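PDB 3IT8: 2L protein from Yaba-like disease virus, which binds and neutralises tumour necrosis factor alpha, using an MHC class I-like scaffold, and so probably blunts the host's inflammatory response. Local coordinates for residues A48-I53 against K172-K177. Residues are numbered along the deposited sequence; the frame is centred on the assembly and turned at random.
With NAG (2-acetamido-2-deoxy-beta-D-glucopyranose), chain N.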
# COMPACT_ATOMS: atom_id res chain seq x y z
N ALA D 48 -1.27 -32.29 -32.12
CA ALA D 48 -2.69 -31.98 -32.24
C ALA D 48 -2.89 -30.76 -33.14
O ALA D 48 -2.16 -29.77 -33.04
CB ALA D 48 -3.28 -31.72 -30.88
N ASP D 49 -3.87 -30.86 -34.04
CA ASP D 49 -4.18 -29.79 -34.99
C ASP D 49 -4.57 -28.46 -34.32
O ASP D 49 -4.31 -27.40 -34.87
CB ASP D 49 -5.31 -30.25 -35.91
CG ASP D 49 -6.50 -30.80 -35.14
OD1 ASP D 49 -6.36 -31.87 -34.50
OD2 ASP D 49 -7.58 -30.17 -35.18
N TRP D 50 -5.17 -28.53 -33.13
CA TRP D 50 -5.60 -27.32 -32.44
C TRP D 50 -4.54 -26.59 -31.63
O TRP D 50 -4.77 -25.47 -31.17
CB TRP D 50 -6.78 -27.62 -31.52
CG TRP D 50 -6.56 -28.73 -30.54
CD1 TRP D 50 -6.89 -30.05 -30.70
CD2 TRP D 50 -6.01 -28.61 -29.22
NE1 TRP D 50 -6.59 -30.76 -29.56
CE2 TRP D 50 -6.04 -29.91 -28.64
CE3 TRP D 50 -5.50 -27.55 -28.47
CZ2 TRP D 50 -5.58 -30.16 -27.35
CZ3 TRP D 50 -5.04 -27.80 -27.19
CH2 TRP D 50 -5.08 -29.09 -26.64
N PHE D 51 -3.38 -27.21 -31.47
CA PHE D 51 -2.33 -26.62 -30.67
C PHE D 51 -1.25 -25.91 -31.48
O PHE D 51 -0.44 -26.55 -32.14
CB PHE D 51 -1.69 -27.70 -29.80
CG PHE D 51 -0.72 -27.18 -28.79
CD1 PHE D 51 -1.16 -26.43 -27.69
CD2 PHE D 51 0.65 -27.43 -28.91
CE1 PHE D 51 -0.26 -25.95 -26.74
CE2 PHE D 51 1.56 -26.95 -27.96
CZ PHE D 51 1.10 -26.21 -26.87
N ASN D 52 -1.24 -24.58 -31.45
CA ASN D 52 -0.22 -23.81 -32.16
C ASN D 52 0.85 -23.55 -31.09
O ASN D 52 0.70 -22.67 -30.24
CB ASN D 52 -0.79 -22.48 -32.69
CG ASN D 52 0.29 -21.53 -33.20
OD1 ASN D 52 1.12 -21.07 -32.42
ND2 ASN D 52 0.32 -21.26 -34.50
N ILE D 53 1.92 -24.33 -31.12
CA ILE D 53 2.97 -24.20 -30.11
C ILE D 53 3.57 -22.80 -29.99
O ILE D 53 4.21 -22.48 -28.99
CB ILE D 53 4.11 -25.22 -30.36
CG1 ILE D 53 4.85 -25.50 -29.05
CG2 ILE D 53 5.08 -24.67 -31.39
CD1 ILE D 53 5.61 -26.80 -29.05
N LYS D 172 -6.90 -22.19 -23.71
CA LYS D 172 -7.38 -21.24 -24.72
C LYS D 172 -7.53 -21.89 -26.09
O LYS D 172 -8.58 -21.79 -26.73
CB LYS D 172 -6.44 -20.05 -24.88
CG LYS D 172 -6.56 -19.01 -23.81
CD LYS D 172 -5.77 -17.78 -24.19
CE LYS D 172 -5.89 -16.69 -23.11
NZ LYS D 172 -5.29 -15.38 -23.51
N MET D 173 -6.47 -22.55 -26.55
CA MET D 173 -6.50 -23.19 -27.85
C MET D 173 -7.34 -24.44 -27.90
O MET D 173 -7.65 -24.93 -28.98
CB MET D 173 -5.09 -23.50 -28.31
CG MET D 173 -4.26 -22.24 -28.50
SD MET D 173 -2.57 -22.53 -29.02
CE MET D 173 -1.73 -22.56 -27.49
N ALA D 174 -7.71 -24.98 -26.75
CA ALA D 174 -8.50 -26.19 -26.75
C ALA D 174 -10.00 -25.91 -26.68
O ALA D 174 -10.80 -26.72 -27.13
CB ALA D 174 -8.08 -27.08 -25.58
N LYS D 175 -10.35 -24.75 -26.14
CA LYS D 175 -11.75 -24.36 -25.95
C LYS D 175 -12.77 -25.08 -26.81
O LYS D 175 -13.57 -25.87 -26.30
CB LYS D 175 -11.91 -22.85 -26.13
CG LYS D 175 -13.25 -22.37 -25.60
CD LYS D 175 -13.38 -20.86 -25.66
CE LYS D 175 -14.70 -20.40 -25.04
NZ LYS D 175 -14.89 -18.92 -25.13
N GLY D 176 -12.76 -24.83 -28.11
CA GLY D 176 -13.74 -25.48 -28.95
C GLY D 176 -13.42 -26.87 -29.48
O GLY D 176 -14.34 -27.62 -29.79
N LYS D 177 -12.15 -27.24 -29.57
CA LYS D 177 -11.81 -28.54 -30.14
C LYS D 177 -11.75 -29.80 -29.29
O LYS D 177 -11.19 -30.81 -29.74
CB LYS D 177 -10.52 -28.40 -30.94
CG LYS D 177 -10.65 -27.48 -32.14
CD LYS D 177 -9.53 -27.73 -33.13
CE LYS D 177 -9.68 -26.89 -34.39
NZ LYS D 177 -8.59 -27.22 -35.36
C1 NAG N . -0.21 -20.02 -35.06
C2 NAG N . 0.89 -18.90 -35.06
C3 NAG N . 0.68 -17.78 -36.12
C4 NAG N . 0.17 -18.33 -37.44
C5 NAG N . -1.06 -19.14 -37.12
C6 NAG N . -1.85 -19.60 -38.33
C7 NAG N . 0.57 -16.98 -33.61
C8 NAG N . -0.92 -16.68 -33.49
N2 NAG N . 0.92 -18.26 -33.75
O3 NAG N . 1.89 -17.07 -36.33
O4 NAG N . -0.15 -17.26 -38.32
O5 NAG N . -0.67 -20.31 -36.39
O6 NAG N . -3.05 -20.23 -37.92
O7 NAG N . 1.39 -16.06 -33.59
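Asn52 OD1, on the residue whose backbone meets Met173, collects three weak hydrogen bonds: from the backbone N atoms of Ser54 and Arg55, and from N2 of the attached N-acetylglucosamine, 3.1 Å from OD1. The sugar itself is N-linked through Asn52 ND2. The setting is the MHC-like platform of the N-terminal domain, where the loop between edge strand 41-47 and helix 61-82 packs against the C-terminal end of helix 148-174. Ala48 to Phe51 form a type I turn, closed by Phe51 N to Ala48 O at 3.2 Å, and Trp50 within it gives the largest share of the loop's side of the contact. With its CG lodged between the backbone N and the carbonyl carbon, the indole is sandwiched: Ala174 CB lies over one face, 3.9 Å from the centroid of the six-membered ring and 26° off its normal, a CH-pi contact, while Ala48 CB and Phe51 CB sit over the opposite face toward the rim. Tyr25 and Val30, from the sheet, also touch this indole.

Met173 meets the end of the turn and the residue after it. Its SD accepts a weak hydrogen bond from Asn52 N at 3.4 Å, with an N-H...S angle of 148°. The same sulfur stands 5.1 Å from the centroid of the Phe51 ring in an oblique Met-aromatic contact, and the bend at chi3 leaves CE 3.8 Å from Phe51 CE1. The Phe51 ring also stacks with that of Tyr170, about one turn before Met173 on the same helix. Beyond the helix, Lys177 extends from CG onward and passes Trp50 in the opposite direction, ending in an exposed salt bridge. There NZ reaches Asp49 OD2 at 3.1 Å, on the anti side of the carboxylate and 21° out of its plane.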